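Local atomic coordinates of Pdx2 protein (Plasmodium falciparum, PDB entry 2ABW), a protein that hydrolyses glutamine to glutamate and ammonia, the ammonia being channelled to the Pdx1 synthase subunit for pyridoxal 5'-phosphate (vitamin B6) biosynthesis. Residues 4-9 with 30-35; 68-73 with 107-112; 92-97 with 115-120; 161-166 with 185-190. All coordinates share one frame; numbering follows the deposited sequence. Where two conformers were deposited one is given.

Contact 1 (4-9 with 30-35); sequences ITIGVL and LNIIQV
Ile6 O is gripped twice from strand 30-35: Ile33 N donates to it at 3.0 Å, lying in the carbonyl plane, and the CA-H of Ile32 closes on the same oxygen with a CA to O distance of 3.2 Å. Four more amide bonds repeat the pattern on either side of it. The straightest runs from Asn31 N to Ile4 O at 2.9 Å (172° at the hydrogen), almost along the C=O axis. At the other end Val35 N reaches Val8 O from well above the carbonyl plane. The two strands cross at -34°. Asn31 and Ile33 of the outer strand each donate and accept, so the ladder is a regular parallel one, and with helix 16-23 between them the strands form the first beta-alpha-beta unit of the glutaminase, at the margin of its large mixed sheet. On the face bearing Ile4, Ile6 and Val8, Leu30 has CG anti to its backbone N (chi1 -180°), which turns CD1 inward between Ile4 CG2, 3.8 Å away, and the CG1-CD1 arm of Ile6. The CD1 tip of Ile32 abuts Ile6 CB at 3.9 Å, while its CG2 meets Val8 CG2; Ile19 of helix 16-23 packs on both Val8 and Ile32. On the other face Gly7 leaves its CA bare to Val35 CG2 at 3.7 Å, and Thr5 CG2 lies across Ile33 CG1 at about a right angle. The amide of Asn31 sits beside Thr5 OG1 but donates instead to Glu3.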
# COMPACT_ATOMS: atom_id res chain seq x y z
N ILE A 4 14.32 -4.25 -12.63
CA ILE A 4 12.99 -4.09 -12.06
C ILE A 4 12.85 -2.64 -11.65
O ILE A 4 13.75 -2.05 -11.03
CB ILE A 4 12.92 -4.93 -10.76
CG1 ILE A 4 12.90 -6.42 -11.12
CG2 ILE A 4 11.73 -4.47 -9.89
CD1 ILE A 4 11.70 -6.80 -11.86
N THR A 5 11.72 -2.00 -12.07
CA THR A 5 11.40 -0.63 -11.71
C THR A 5 10.16 -0.59 -10.82
O THR A 5 9.10 -1.09 -11.23
CB THR A 5 11.15 0.24 -12.94
OG1 THR A 5 12.36 0.21 -13.73
CG2 THR A 5 10.81 1.71 -12.51
N ILE A 6 10.32 -0.06 -9.63
CA ILE A 6 9.21 0.17 -8.74
C ILE A 6 9.00 1.67 -8.65
O ILE A 6 9.95 2.43 -8.43
CB ILE A 6 9.40 -0.46 -7.33
CG1 ILE A 6 9.40 -1.97 -7.55
CG2 ILE A 6 8.29 0.04 -6.41
CD1 ILE A 6 9.71 -2.78 -6.28
N GLY A 7 7.76 2.09 -8.82
CA GLY A 7 7.44 3.51 -8.71
C GLY A 7 6.82 3.81 -7.38
O GLY A 7 6.20 2.92 -6.70
N VAL A 8 7.00 5.05 -6.93
CA VAL A 8 6.35 5.58 -5.71
C VAL A 8 5.54 6.79 -6.09
O VAL A 8 6.05 7.75 -6.62
CB VAL A 8 7.33 5.91 -4.59
CG1 VAL A 8 6.59 6.47 -3.33
CG2 VAL A 8 8.10 4.65 -4.17
N LEU A 9 4.22 6.73 -5.90
CA LEU A 9 3.33 7.88 -6.23
C LEU A 9 3.84 9.07 -5.41
O LEU A 9 4.12 8.93 -4.22
CB LEU A 9 1.88 7.48 -5.91
CG LEU A 9 0.93 8.55 -6.49
CD1 LEU A 9 0.77 8.46 -8.01
CD2 LEU A 9 -0.47 8.40 -5.85
N LEU A 30 17.31 -3.30 -8.87
CA LEU A 30 16.19 -2.42 -8.54
C LEU A 30 16.47 -0.93 -8.77
O LEU A 30 17.40 -0.32 -8.18
CB LEU A 30 15.82 -2.62 -7.06
CG LEU A 30 14.67 -1.79 -6.53
CD1 LEU A 30 13.40 -2.09 -7.39
CD2 LEU A 30 14.35 -2.16 -5.08
N ASN A 31 15.55 -0.31 -9.55
CA ASN A 31 15.47 1.11 -9.77
C ASN A 31 14.18 1.63 -9.15
O ASN A 31 13.15 0.97 -9.34
CB ASN A 31 15.21 1.28 -11.27
CG ASN A 31 16.29 0.66 -12.13
OD1 ASN A 31 17.51 0.81 -11.87
ND2 ASN A 31 15.86 -0.15 -13.09
N ILE A 32 14.23 2.81 -8.53
CA ILE A 32 12.99 3.44 -8.01
C ILE A 32 12.75 4.72 -8.69
O ILE A 32 13.66 5.50 -8.94
CB ILE A 32 13.09 3.69 -6.49
CG1 ILE A 32 13.47 2.42 -5.71
CG2 ILE A 32 11.82 4.28 -5.97
CD1 ILE A 32 12.40 1.33 -5.67
N ILE A 33 11.48 4.96 -9.07
CA ILE A 33 11.13 6.24 -9.69
C ILE A 33 9.98 6.89 -9.03
O ILE A 33 9.18 6.21 -8.44
CB ILE A 33 10.85 6.09 -11.22
CG1 ILE A 33 9.60 5.30 -11.52
CG2 ILE A 33 12.04 5.44 -11.94
CD1 ILE A 33 9.16 5.39 -12.98
N GLN A 34 9.92 8.22 -9.09
CA GLN A 34 8.73 8.90 -8.69
C GLN A 34 7.71 8.65 -9.76
O GLN A 34 8.03 8.58 -10.98
CB GLN A 34 8.95 10.40 -8.59
CG GLN A 34 9.80 10.88 -7.47
CD GLN A 34 9.87 12.43 -7.49
OE1 GLN A 34 8.86 13.10 -7.77
NE2 GLN A 34 11.03 12.97 -7.18
N VAL A 35 6.45 8.59 -9.38
CA VAL A 35 5.34 8.53 -10.35
C VAL A 35 4.42 9.73 -10.13
O VAL A 35 3.87 9.95 -9.07
CB VAL A 35 4.55 7.25 -10.22
CG1 VAL A 35 3.25 7.28 -11.01
CG2 VAL A 35 5.50 6.05 -10.53

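Contact 2 (68-73 with 107-112); sequences LYNALV and GNKFSF
Tyr69 carries the close-packed half of this contact, its ring extended from helix 63-77 with CG anti to the backbone N (chi1 174°) so that the hydroxyl arrives at the loop backbone. There OH donates to Ser111 O at 2.7 Å, approaching from above that carbonyl's plane, although the acceptor lies in the plane of the tyrosine ring. Lys109 O also crowds the ring, 3.2 Å from Tyr69 CE1, and is itself bonded by Arg58, which makes a cation-pi contact with Tyr69. Phe112 fills the buried side. Its CE1 comes to 3.5 Å from Tyr69 CD1, and the two rings slide past each other rim to rim, planes 30° apart and neither over the other's face. The same CE1 touches Leu72 CD1 at 3.6 Å, while Val73 CG2 stands at the edge of the Phe112 ring and over one face of the Tyr69 ring, offset toward its rim. The contact thus fastens the irregular loop that links strands 94-98 and 115-120 to a helix packed on the glutaminase core; two residues before Phe112, Phe110 points away from the helix and packs against Ser54, a residue assigned to glutamine binding. Toward solvent the joint is looser. Lys109 bends at chi3 (62°), laying CE 3.3 Å from Tyr69 CE2 and carrying its ammonium past the ring toward the exposed Asn70. The bond from Lys109 NZ to Asn70 OD1 is long at 3.3 Å and weak, and the stronger partner of this ammonium is Asp66, in a salt bridge.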
# COMPACT_ATOMS: atom_id res chain seq x y z
N LEU A 68 -5.11 10.09 -14.55
CA LEU A 68 -4.21 9.15 -13.75
C LEU A 68 -5.04 8.17 -12.97
O LEU A 68 -4.66 7.00 -12.84
CB LEU A 68 -3.27 9.92 -12.82
CG LEU A 68 -2.23 9.19 -12.08
CD1 LEU A 68 -1.31 8.36 -12.99
CD2 LEU A 68 -1.38 10.16 -11.16
N TYR A 69 -6.17 8.58 -12.38
CA TYR A 69 -7.07 7.68 -11.67
C TYR A 69 -7.42 6.50 -12.60
O TYR A 69 -7.28 5.33 -12.27
CB TYR A 69 -8.34 8.38 -11.28
CG TYR A 69 -9.34 7.47 -10.68
CD1 TYR A 69 -9.26 7.02 -9.36
CD2 TYR A 69 -10.37 6.97 -11.43
CE1 TYR A 69 -10.18 6.15 -8.79
CE2 TYR A 69 -11.27 6.02 -10.89
CZ TYR A 69 -11.22 5.66 -9.59
OH TYR A 69 -12.10 4.72 -9.05
N ASN A 70 -7.87 6.83 -13.81
CA ASN A 70 -8.32 5.73 -14.74
C ASN A 70 -7.12 4.85 -15.10
O ASN A 70 -7.27 3.62 -15.16
CB ASN A 70 -8.88 6.31 -15.96
CG ASN A 70 -10.21 7.05 -15.71
OD1 ASN A 70 -10.93 6.66 -14.85
ND2 ASN A 70 -10.53 8.02 -16.52
N ALA A 71 -5.92 5.42 -15.25
CA ALA A 71 -4.74 4.61 -15.55
C ALA A 71 -4.37 3.70 -14.38
O ALA A 71 -3.95 2.55 -14.56
CB ALA A 71 -3.55 5.50 -16.00
N LEU A 72 -4.50 4.22 -13.16
CA LEU A 72 -4.25 3.41 -11.93
C LEU A 72 -5.24 2.24 -11.83
O LEU A 72 -4.86 1.15 -11.55
CB LEU A 72 -4.22 4.32 -10.70
CG LEU A 72 -3.05 5.26 -10.65
CD1 LEU A 72 -3.23 6.32 -9.56
CD2 LEU A 72 -1.78 4.47 -10.34
N VAL A 73 -6.50 2.50 -12.12
CA VAL A 73 -7.51 1.46 -12.07
C VAL A 73 -7.13 0.42 -13.06
O VAL A 73 -7.25 -0.79 -12.79
CB VAL A 73 -8.93 2.07 -12.26
CG1 VAL A 73 -9.96 0.91 -12.47
CG2 VAL A 73 -9.31 2.91 -11.06
N GLY A 107 -17.20 10.54 -5.54
CA GLY A 107 -18.32 9.62 -5.27
C GLY A 107 -17.84 8.18 -5.20
O GLY A 107 -16.93 7.87 -4.42
N ASN A 108 -18.45 7.30 -6.01
CA ASN A 108 -18.02 5.94 -5.98
C ASN A 108 -16.76 5.77 -6.81
O ASN A 108 -16.29 4.64 -6.93
CB ASN A 108 -19.15 4.93 -6.34
CG ASN A 108 -19.62 5.02 -7.75
OD1 ASN A 108 -20.69 4.48 -8.10
ND2 ASN A 108 -18.87 5.69 -8.56
N LYS A 109 -16.18 6.88 -7.27
CA LYS A 109 -14.86 6.80 -7.89
C LYS A 109 -13.77 7.22 -6.90
O LYS A 109 -12.69 7.49 -7.33
CB LYS A 109 -14.80 7.61 -9.20
CG LYS A 109 -15.61 7.03 -10.44
CD LYS A 109 -15.30 7.68 -11.84
CE LYS A 109 -13.81 7.53 -12.39
NZ LYS A 109 -13.24 8.55 -13.51
N PHE A 110 -14.05 7.25 -5.61
CA PHE A 110 -13.03 7.57 -4.63
C PHE A 110 -11.87 6.55 -4.56
O PHE A 110 -10.71 6.93 -4.69
CB PHE A 110 -13.60 7.68 -3.23
CG PHE A 110 -12.60 8.12 -2.19
CD1 PHE A 110 -12.23 9.46 -2.11
CD2 PHE A 110 -12.14 7.24 -1.20
CE1 PHE A 110 -11.34 9.88 -1.11
CE2 PHE A 110 -11.25 7.67 -0.20
CZ PHE A 110 -10.86 8.96 -0.16
N SER A 111 -12.18 5.30 -4.26
CA SER A 111 -11.19 4.26 -4.20
C SER A 111 -10.76 3.77 -5.61
O SER A 111 -11.56 3.77 -6.57
CB SER A 111 -11.72 3.06 -3.46
OG SER A 111 -10.75 2.03 -3.30
N PHE A 112 -9.50 3.36 -5.66
CA PHE A 112 -8.96 2.59 -6.84
C PHE A 112 -9.44 1.18 -6.79
O PHE A 112 -9.42 0.48 -7.84
CB PHE A 112 -7.44 2.59 -6.94
CG PHE A 112 -6.78 3.90 -6.84
CD1 PHE A 112 -6.95 4.88 -7.78
CD2 PHE A 112 -5.86 4.14 -5.83
CE1 PHE A 112 -6.33 6.11 -7.71
CE2 PHE A 112 -5.25 5.32 -5.74
CZ PHE A 112 -5.48 6.36 -6.67

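Contact 3 (92-97 with 115-120); sequences LLSKNV and LDITIC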
# COMPACT_ATOMS: atom_id res chain seq x y z
N LEU A 92 -7.18 3.81 -0.21
CA LEU A 92 -7.55 3.99 -1.61
C LEU A 92 -7.54 2.68 -2.40
O LEU A 92 -7.98 2.66 -3.54
CB LEU A 92 -6.64 5.00 -2.27
CG LEU A 92 -6.84 6.44 -1.77
CD1 LEU A 92 -5.76 7.35 -2.37
CD2 LEU A 92 -8.26 6.91 -2.04
N LEU A 93 -7.10 1.58 -1.87
CA LEU A 93 -7.32 0.22 -2.47
C LEU A 93 -8.59 -0.47 -1.96
O LEU A 93 -8.96 -1.57 -2.39
CB LEU A 93 -6.14 -0.69 -2.22
CG LEU A 93 -4.80 -0.26 -2.80
CD1 LEU A 93 -3.64 -1.18 -2.47
CD2 LEU A 93 -4.95 -0.19 -4.42
N SER A 94 -9.17 0.10 -0.90
CA SER A 94 -10.20 -0.58 -0.21
C SER A 94 -11.57 -0.49 -0.91
O SER A 94 -11.93 0.54 -1.49
CB SER A 94 -10.33 -0.13 1.23
OG SER A 94 -9.13 -0.36 1.91
N LYS A 95 -12.38 -1.52 -0.73
CA LYS A 95 -13.77 -1.52 -1.31
C LYS A 95 -14.71 -0.55 -0.68
O LYS A 95 -15.39 0.26 -1.36
CB LYS A 95 -14.37 -2.89 -1.19
CG LYS A 95 -15.76 -3.04 -1.83
CD LYS A 95 -16.19 -4.47 -1.84
CE LYS A 95 -17.42 -4.67 -2.77
NZ LYS A 95 -17.49 -3.55 -3.77
N ASN A 96 -14.80 -0.61 0.66
CA ASN A 96 -15.66 0.26 1.40
C ASN A 96 -14.79 1.14 2.28
O ASN A 96 -13.95 0.62 3.06
CB ASN A 96 -16.64 -0.52 2.26
CG ASN A 96 -17.53 -1.41 1.47
OD1 ASN A 96 -18.18 -0.96 0.46
ND2 ASN A 96 -17.61 -2.68 1.89
N VAL A 97 -14.90 2.44 2.15
CA VAL A 97 -14.23 3.40 2.99
C VAL A 97 -15.20 4.06 3.91
O VAL A 97 -16.17 4.67 3.42
CB VAL A 97 -13.35 4.37 2.14
CG1 VAL A 97 -12.67 5.36 3.04
CG2 VAL A 97 -12.32 3.60 1.16
N LEU A 115 -8.45 -4.28 -2.84
CA LEU A 115 -8.60 -5.03 -1.58
C LEU A 115 -10.07 -5.06 -1.16
O LEU A 115 -10.65 -3.97 -0.92
CB LEU A 115 -7.75 -4.35 -0.48
CG LEU A 115 -6.24 -4.36 -0.74
CD1 LEU A 115 -5.57 -3.51 0.28
CD2 LEU A 115 -5.73 -5.76 -0.79
N ASP A 116 -10.61 -6.24 -1.09
CA ASP A 116 -12.06 -6.43 -0.71
C ASP A 116 -12.16 -6.39 0.81
O ASP A 116 -12.35 -7.40 1.47
CB ASP A 116 -12.68 -7.62 -1.35
CG ASP A 116 -12.82 -7.44 -2.88
OD1 ASP A 116 -12.89 -6.28 -3.41
OD2 ASP A 116 -12.73 -8.48 -3.55
N ILE A 117 -12.01 -5.16 1.32
CA ILE A 117 -12.10 -4.90 2.74
C ILE A 117 -12.88 -3.62 2.98
O ILE A 117 -13.04 -2.78 2.15
CB ILE A 117 -10.69 -4.72 3.36
CG1 ILE A 117 -9.97 -3.44 2.84
CG2 ILE A 117 -9.88 -6.00 3.14
CD1 ILE A 117 -8.50 -3.29 3.28
N THR A 118 -13.38 -3.49 4.21
CA THR A 118 -13.91 -2.23 4.70
C THR A 118 -12.92 -1.63 5.65
O THR A 118 -12.43 -2.29 6.59
CB THR A 118 -15.19 -2.47 5.52
OG1 THR A 118 -16.18 -3.07 4.68
CG2 THR A 118 -15.76 -1.26 6.11
N ILE A 119 -12.54 -0.40 5.38
CA ILE A 119 -11.54 0.29 6.16
C ILE A 119 -12.10 1.63 6.71
O ILE A 119 -12.95 2.29 6.03
CB ILE A 119 -10.31 0.52 5.34
CG1 ILE A 119 -9.09 0.79 6.20
CG2 ILE A 119 -10.57 1.66 4.28
CD1 ILE A 119 -7.77 0.72 5.36
N CYS A 120 -11.68 2.02 7.90
CA CYS A 120 -12.12 3.21 8.62
C CYS A 120 -10.96 4.13 8.85
O CYS A 120 -9.89 3.72 9.32
CB CYS A 120 -12.65 2.83 9.97
SG CYS A 120 -13.82 1.59 9.85
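A beta bulge in the edge strand of the small three-stranded sheet marks this contact, where the chain leaving helix 88-92, which directly follows the nucleophile Cys87, joins strand 115-120 in parallel. Leu115 N donates to Leu93 O at 2.8 Å, opening the ladder. Ser94 then pairs with Leu115, but Asn96 pairs with Thr118, one residue out of step, and the chain turns a corner at Lys95 and Asn96. Across the bulge Ile117 O takes a nearly straight bond from Asn96 N at 3.2 Å (178° at the hydrogen), lying in the carbonyl plane. Lys95 N points between two carbonyls, those of Leu115 and Ile117, and makes only weak, bent bonds to both. Regular pairing resumes with Ile119 N on Asn96 O at 2.9 Å. On the face bearing Asn96 and Thr118, Asn96 ND2 reaches Thr118 OG1 at 3.2 Å, within its own amide plane; Glu160 also bonds that hydroxyl. By Ser94, Ile117 adopts the crowded rotamer (chi1 66°), setting CD1 3.3 Å from Ser94 OG, while Ile119 CG2 approaches the same hydroxyl at 3.4 Å. Beside these methyls, Ser94 OG is hydrogen-bonded to Cys90 O. Lys95 NZ and Asp116 OD1 stand 5.4 Å apart, too far for a salt bridge, so any mutual attraction would be modest and the join probably depends chiefly on its backbone bonds and buried aliphatic groups.

Contact 4 (161-166 with 185-190); sequences ILSDEV and VEQNNC
Two extended side chains set up this junction: Gln187 with CG anti to the backbone N (chi1 -175°) and chi2 also anti, and Glu165 with CG anti to its carbonyl carbon (chi1 -72°) and straight beyond CG. Asn188, its own CG anti to the carbonyl carbon, swings its amide to the same place, so that Glu165 OE1 accepts two N-H groups. Gln187 NE2 donates at 2.8 Å and Asn188 ND2 at 2.9 Å. Both bonds are close to straight, and the acceptor lies near each donor's amide plane. Yet the amides stand steeply to the carboxylate, at 77° for Gln187, and each N-H meets OE1 from above the carboxylate plane. Two neutral donors on one oxygen would favour the ionised form of Glu165. A water parallels this link, donating to Glu165 O at 2.8 Å and accepting from Asn188 N. The other end of the Gln187 amide is also used: OE1 accepts from Asp116 N and rests 3.2 Å from Val166 CG2. Behind it the contact turns apolar, with Val166 CG1 against Val185 CB at 3.9 Å and Ile161 CD1 tip to tip with Val185 CG1. The backbone of Glu165 is fixed by Ser163, whose OG accepts from Glu165 N at 2.9 Å in an ST turn inside the type I turn Ser163 to Val166. Facing it, the type II' turn Gln187 to Cys190, closed by backbone bonds in both directions between those residues, is that of a two-residue beta hairpin, joining strands 180-187 and 190-193 of the large sheet.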
# COMPACT_ATOMS: atom_id res chain seq x y z
N ILE A 161 -13.14 -7.99 6.49
CA ILE A 161 -12.62 -8.72 5.32
C ILE A 161 -13.87 -9.19 4.57
O ILE A 161 -14.76 -9.82 5.18
CB ILE A 161 -11.77 -9.89 5.76
CG1 ILE A 161 -10.55 -9.43 6.58
CG2 ILE A 161 -11.27 -10.72 4.57
CD1 ILE A 161 -9.65 -8.38 5.95
N LEU A 162 -13.87 -9.00 3.25
CA LEU A 162 -15.10 -9.17 2.46
C LEU A 162 -15.01 -10.32 1.46
O LEU A 162 -15.97 -10.58 0.72
CB LEU A 162 -15.51 -7.89 1.80
CG LEU A 162 -15.79 -6.69 2.70
CD1 LEU A 162 -15.96 -5.42 1.92
CD2 LEU A 162 -16.93 -6.95 3.67
N SER A 163 -13.89 -11.01 1.39
CA SER A 163 -13.70 -12.09 0.40
C SER A 163 -12.75 -13.08 0.96
O SER A 163 -11.80 -12.73 1.69
CB SER A 163 -13.07 -11.53 -0.86
OG SER A 163 -12.63 -12.55 -1.75
N ASP A 164 -12.98 -14.37 0.66
CA ASP A 164 -11.97 -15.36 1.01
C ASP A 164 -10.67 -15.23 0.21
O ASP A 164 -9.66 -15.90 0.56
CB ASP A 164 -12.49 -16.79 0.77
CG ASP A 164 -13.65 -17.14 1.67
OD1 ASP A 164 -13.57 -16.92 2.91
OD2 ASP A 164 -14.65 -17.68 1.14
N GLU A 165 -10.66 -14.43 -0.82
CA GLU A 165 -9.44 -14.16 -1.57
C GLU A 165 -8.49 -13.26 -0.83
O GLU A 165 -7.32 -13.14 -1.19
CB GLU A 165 -9.78 -13.41 -2.85
CG GLU A 165 -10.43 -14.09 -3.98
CD GLU A 165 -10.56 -13.16 -5.26
OE1 GLU A 165 -10.03 -12.00 -5.47
OE2 GLU A 165 -11.30 -13.64 -6.16
N VAL A 166 -8.97 -12.55 0.20
CA VAL A 166 -8.08 -11.70 0.98
C VAL A 166 -7.34 -12.51 1.99
O VAL A 166 -7.94 -13.29 2.77
CB VAL A 166 -8.87 -10.60 1.70
CG1 VAL A 166 -7.94 -9.88 2.69
CG2 VAL A 166 -9.59 -9.70 0.70
N VAL A 185 -2.81 -6.87 4.67
CA VAL A 185 -3.60 -7.82 3.88
C VAL A 185 -3.01 -7.91 2.48
O VAL A 185 -2.36 -6.96 2.02
CB VAL A 185 -5.08 -7.39 3.76
CG1 VAL A 185 -5.77 -7.57 5.14
CG2 VAL A 185 -5.30 -5.99 3.24
N GLU A 186 -3.29 -9.02 1.83
CA GLU A 186 -2.83 -9.20 0.45
C GLU A 186 -3.95 -9.86 -0.33
O GLU A 186 -4.56 -10.84 0.14
CB GLU A 186 -1.54 -10.04 0.48
CG GLU A 186 -0.86 -10.14 -0.93
CD GLU A 186 0.56 -10.69 -0.84
OE1 GLU A 186 0.90 -11.30 0.22
OE2 GLU A 186 1.29 -10.66 -1.82
N GLN A 187 -4.20 -9.40 -1.53
CA GLN A 187 -5.27 -9.99 -2.36
C GLN A 187 -4.79 -9.89 -3.81
O GLN A 187 -4.62 -8.78 -4.28
CB GLN A 187 -6.60 -9.25 -2.24
CG GLN A 187 -7.72 -9.97 -3.02
CD GLN A 187 -9.01 -9.32 -2.88
OE1 GLN A 187 -9.16 -8.32 -2.14
NE2 GLN A 187 -10.01 -9.84 -3.64
N ASN A 188 -4.54 -11.06 -4.41
CA ASN A 188 -4.08 -11.07 -5.81
C ASN A 188 -2.82 -10.17 -5.87
O ASN A 188 -1.93 -10.34 -5.02
CB ASN A 188 -5.16 -10.63 -6.76
CG ASN A 188 -6.44 -11.43 -6.68
OD1 ASN A 188 -6.39 -12.62 -6.79
ND2 ASN A 188 -7.59 -10.75 -6.40
N ASN A 189 -2.79 -9.20 -6.79
CA ASN A 189 -1.66 -8.32 -6.97
C ASN A 189 -1.50 -7.14 -6.01
O ASN A 189 -0.59 -6.31 -6.15
CB ASN A 189 -1.65 -7.78 -8.39
CG ASN A 189 -2.93 -7.10 -8.77
OD1 ASN A 189 -4.00 -7.69 -8.66
ND2 ASN A 189 -2.86 -5.83 -9.29
N CYS A 190 -2.40 -7.05 -5.02
CA CYS A 190 -2.48 -5.94 -4.09
C CYS A 190 -2.05 -6.25 -2.67
O CYS A 190 -2.42 -7.26 -2.11
CB CYS A 190 -3.92 -5.44 -4.01
SG CYS A 190 -4.57 -4.88 -5.64
O HOH W 1 -5.42 -13.47 -3.22

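In the fold
The contacts run from one flank of the glutaminase to the other: contacts 1 and 4 both reach the large sheet but lie on opposite sides of the chain's centre, their centres 24 Å apart. Contact 1 meets contact 2 where Leu9 CD1 lies 4.2 Å from Leu68 CD2. Contacts 2 and 3 interlock in sequence and are probably hydrogen-bonded, with Phe112 N 2.7 Å from Leu92 O. Contact 3 passes to contact 4 through Asp116, whose N lies 2.7 Å from Gln187 OE1. Contacts 2 and 3 lie near the glutamine site: the side chains of Phe110 and Val97 are about 3 and 6 Å from that of Ser54. Contact 4 is remote from it.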